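Long-range contact in citrate lyase subunit beta-like protein (Mycobacterium tuberculosis H37Rv, PDB 6AS5), which is a magnesium-dependent lyase of the HpcH/HpaI aldolase family that may play a role in fatty acid biosynthesis: residues Val70-Ala75 with Thr95-Lys100. Residues are numbered along the deposited sequence; the frame is centred on the assembly and turned at random.
Sequences VVRINA and TVMLPK. With AAE (acetoacetic acid), chain F; COA (coenzyme A), chain E.
The guanidinium of R72, whose alkyl stem lies against M97, has coenzyme A over one face, C2P being 3.6 Å from R72 NH2, and the keto oxygen of acetoacetate at its edge, in plane. There R72 NH1 donates to O8 of acetoacetate at 2.7 Å, a short but bent bond (129° at the hydrogen) and therefore weak. D42 forms a salt bridge with R72 NE, which would help fix the rotation of the group. In the stem CG lies anti to the backbone N (chi1 -174°) and the chain stays extended to CD before bending at chi3. At that bend R72 CD meets M97 SD at 3.7 Å, the methionine crossing the arginine.

Three backbone hydrogen bonds set the register: V71 N to T95 O, M97 N to V71 O and I73 N to M97 O, the last at 3.0 Å. Bridges V71–V96 and R72–M97, with strand axes 30° apart in direction, identify parallel pairing. V71 and V96 share the face of the sheet opposite R72 and M97; on that outer side I73 CG2 reaches V96 CG1 at 4.0 Å, and both residues touch L88 of helix 79-88.

Further along the two chains, the P99 ring lies against the backbone of I73-A75: CD is 3.0 Å from I73 O, and CG is 3.5 Å from A75 N. A75 CB comes beside P99 O, and K100 NZ forms a salt bridge with E44 and a hydrogen bond with D146, a magnesium ligand.

Strand 69-72, helix 79-88 and strand 95-98 form one beta-alpha-beta unit of the closed eight-stranded TIM barrel; as is characteristic of that fold, the C-terminal strand ends and following loops carry the active site, here with R72 binding substrate close to the magnesium ion.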
loop_
_atom_site.group_PDB
_atom_site.type_symbol
_atom_site.label_atom_id
_atom_site.label_comp_id
_atom_site.label_asym_id
_atom_site.label_seq_id
_atom_site.Cartn_x
_atom_site.Cartn_y
_atom_site.Cartn_z
ATOM N N VAL A 70 -19.233 -6.485 -22.520
ATOM C CA VAL A 70 -17.918 -7.092 -22.343
ATOM C C VAL A 70 -18.133 -8.538 -21.960
ATOM O O VAL A 70 -19.087 -8.837 -21.258
ATOM C CB VAL A 70 -17.169 -6.409 -21.197
ATOM C CG1 VAL A 70 -15.854 -7.159 -20.869
ATOM C CG2 VAL A 70 -16.910 -4.958 -21.557
ATOM N N VAL A 71 -17.260 -9.431 -22.418
ATOM C CA VAL A 71 -17.372 -10.841 -22.061
ATOM C C VAL A 71 -16.205 -11.263 -21.186
ATOM O O VAL A 71 -15.058 -11.240 -21.630
ATOM C CB VAL A 71 -17.381 -11.765 -23.304
ATOM C CG1 VAL A 71 -17.454 -13.223 -22.871
ATOM C CG2 VAL A 71 -18.544 -11.423 -24.238
ATOM N N ARG A 72 -16.482 -11.652 -19.951
ATOM C CA ARG A 72 -15.429 -12.210 -19.105
ATOM C C ARG A 72 -15.144 -13.652 -19.503
ATOM O O ARG A 72 -15.989 -14.538 -19.327
ATOM C CB ARG A 72 -15.772 -12.142 -17.611
ATOM C CG ARG A 72 -14.601 -12.604 -16.723
ATOM C CD ARG A 72 -14.794 -12.256 -15.250
ATOM N NE ARG A 72 -15.622 -13.254 -14.595
ATOM C CZ ARG A 72 -15.686 -13.456 -13.283
ATOM N NH1 ARG A 72 -14.966 -12.723 -12.434
ATOM N NH2 ARG A 72 -16.481 -14.413 -12.819
ATOM N N ILE A 73 -13.963 -13.882 -20.067
ATOM C CA ILE A 73 -13.575 -15.223 -20.459
ATOM C C ILE A 73 -12.876 -15.895 -19.283
ATOM O O ILE A 73 -12.852 -15.354 -18.184
ATOM C CB ILE A 73 -12.657 -15.217 -21.704
ATOM C CG1 ILE A 73 -11.330 -14.509 -21.416
ATOM C CG2 ILE A 73 -13.353 -14.555 -22.885
ATOM C CD1 ILE A 73 -10.461 -14.349 -22.666
ATOM N N ASN A 74 -12.332 -17.081 -19.510
ATOM C CA ASN A 74 -11.560 -17.780 -18.487
ATOM C C ASN A 74 -10.069 -17.395 -18.508
ATOM O O ASN A 74 -9.600 -16.735 -19.432
ATOM C CB ASN A 74 -11.765 -19.300 -18.601
ATOM C CG ASN A 74 -13.163 -19.739 -18.152
ATOM O OD1 ASN A 74 -13.444 -19.843 -16.952
ATOM N ND2 ASN A 74 -14.047 -19.987 -19.117
ATOM N N ALA A 75 -9.332 -17.798 -17.479
ATOM C CA ALA A 75 -7.953 -17.346 -17.304
ATOM C C ALA A 75 -7.003 -17.984 -18.325
ATOM O O ALA A 75 -7.306 -19.030 -18.886
ATOM C CB ALA A 75 -7.486 -17.634 -15.891
ATOM N N THR A 95 -14.337 -6.669 -26.796
ATOM C CA THR A 95 -13.743 -6.431 -25.492
ATOM C C THR A 95 -14.021 -7.610 -24.567
ATOM O O THR A 95 -15.165 -8.027 -24.386
ATOM C CB THR A 95 -14.312 -5.151 -24.841
ATOM O OG1 THR A 95 -14.216 -4.069 -25.775
ATOM C CG2 THR A 95 -13.530 -4.802 -23.567
ATOM N N VAL A 96 -12.964 -8.156 -23.986
ATOM C CA VAL A 96 -13.113 -9.259 -23.060
ATOM C C VAL A 96 -12.533 -8.861 -21.715
ATOM O O VAL A 96 -11.710 -7.955 -21.636
ATOM C CB VAL A 96 -12.384 -10.511 -23.556
ATOM C CG1 VAL A 96 -13.066 -11.062 -24.807
ATOM C CG2 VAL A 96 -10.926 -10.188 -23.804
ATOM N N MET A 97 -12.976 -9.533 -20.658
ATOM C CA MET A 97 -12.362 -9.374 -19.350
ATOM C C MET A 97 -11.561 -10.618 -19.040
ATOM O O MET A 97 -12.036 -11.729 -19.269
ATOM C CB MET A 97 -13.421 -9.171 -18.270
ATOM C CG MET A 97 -12.846 -9.070 -16.853
ATOM S SD MET A 97 -14.114 -8.671 -15.624
ATOM C CE MET A 97 -14.456 -6.951 -15.997
ATOM N N LEU A 98 -10.348 -10.434 -18.519
ATOM C CA LEU A 98 -9.463 -11.560 -18.229
ATOM C C LEU A 98 -9.347 -11.795 -16.725
ATOM O O LEU A 98 -8.799 -10.970 -15.976
ATOM C CB LEU A 98 -8.082 -11.360 -18.861
ATOM C CG LEU A 98 -6.985 -12.364 -18.471
ATOM C CD1 LEU A 98 -7.367 -13.756 -18.909
ATOM C CD2 LEU A 98 -5.646 -11.981 -19.083
ATOM N N PRO A 99 -9.869 -12.933 -16.269
ATOM C CA PRO A 99 -9.817 -13.176 -14.828
ATOM C C PRO A 99 -8.410 -13.611 -14.409
ATOM O O PRO A 99 -7.687 -14.209 -15.219
ATOM C CB PRO A 99 -10.829 -14.304 -14.639
ATOM C CG PRO A 99 -10.782 -15.061 -15.936
ATOM C CD PRO A 99 -10.454 -14.061 -17.019
ATOM N N LYS A 100 -8.028 -13.289 -13.178
ATOM C CA LYS A 100 -6.769 -13.756 -12.603
ATOM C C LYS A 100 -5.599 -13.310 -13.474
ATOM O O LYS A 100 -4.692 -14.080 -13.783
ATOM C CB LYS A 100 -6.806 -15.279 -12.436
ATOM C CG LYS A 100 -7.895 -15.729 -11.456
ATOM C CD LYS A 100 -8.147 -17.216 -11.488
ATOM C CE LYS A 100 -9.301 -17.585 -10.557
ATOM N NZ LYS A 100 -10.586 -16.883 -10.890
HETATM O O1 AAE F . -13.276 -11.011 -5.980
HETATM C C2 AAE F . -13.557 -11.785 -6.939
HETATM O O3 AAE F . -12.791 -12.748 -7.204
HETATM C C4 AAE F . -14.809 -11.560 -7.731
HETATM C C5 AAE F . -14.735 -11.222 -9.187
HETATM O O8 AAE F . -14.156 -11.952 -9.969
HETATM C C9 AAE F . -15.392 -9.984 -9.695
HETATM N N1A COA E . -28.459 -10.020 -14.385
HETATM C C2A COA E . -29.691 -9.789 -14.869
HETATM N N3A COA E . -30.782 -9.839 -14.088
HETATM C C4A COA E . -30.665 -10.140 -12.777
HETATM C C5A COA E . -29.408 -10.388 -12.229
HETATM C C6A COA E . -28.293 -10.316 -13.077
HETATM N N6A COA E . -26.930 -10.576 -12.505
HETATM N N7A COA E . -29.571 -10.651 -10.914
HETATM C C8A COA E . -30.890 -10.578 -10.648
HETATM N N9A COA E . -31.553 -10.272 -11.774
HETATM C C1B COA E . -32.976 -10.077 -11.906
HETATM C C2B COA E . -33.766 -11.299 -11.943
HETATM O O2B COA E . -33.933 -11.696 -13.257
HETATM C C3B COA E . -35.037 -10.866 -11.444
HETATM O O3B COA E . -35.672 -10.207 -12.482
HETATM P P3B COA E . -37.212 -10.322 -12.629
HETATM O O7A COA E . -37.835 -10.418 -11.250
HETATM O O8A COA E . -37.519 -11.550 -13.443
HETATM O O9A COA E . -37.752 -9.082 -13.317
HETATM C C4B COA E . -34.698 -9.900 -10.408
HETATM O O4B COA E . -33.418 -9.358 -10.804
HETATM C C5B COA E . -34.611 -10.522 -9.097
HETATM O O5B COA E . -33.677 -11.505 -8.891
HETATM P P1A COA E . -33.317 -12.001 -7.467
HETATM O O1A COA E . -34.374 -12.948 -7.010
HETATM O O2A COA E . -33.202 -10.838 -6.524
HETATM O O3A COA E . -31.945 -12.725 -7.495
HETATM P P2A COA E . -31.804 -14.197 -8.026
HETATM O O4A COA E . -31.914 -15.180 -6.890
HETATM O O5A COA E . -32.813 -14.441 -9.100
HETATM O O6A COA E . -30.378 -14.352 -8.610
HETATM C CBP COA E . -27.966 -14.169 -8.531
HETATM C CCP COA E . -29.307 -13.927 -7.846
HETATM C CDP COA E . -27.930 -15.597 -9.083
HETATM C CEP COA E . -26.798 -13.916 -7.603
HETATM C CAP COA E . -27.910 -13.133 -9.672
HETATM O OAP COA E . -28.031 -11.899 -9.060
HETATM C C9P COA E . -26.595 -13.154 -10.419
HETATM O O9P COA E . -26.376 -13.990 -11.296
HETATM N N8P COA E . -25.619 -12.182 -10.026
HETATM C C7P COA E . -24.301 -12.106 -10.664
HETATM C C6P COA E . -23.494 -13.371 -10.667
HETATM C C5P COA E . -22.211 -13.288 -11.455
HETATM O O5P COA E . -22.220 -12.992 -12.654
HETATM N N4P COA E . -20.974 -13.559 -10.787
HETATM C C3P COA E . -19.787 -13.461 -11.577
HETATM C C2P COA E . -18.851 -12.350 -11.155
HETATM S S1P COA E . -18.906 -11.915 -9.419
#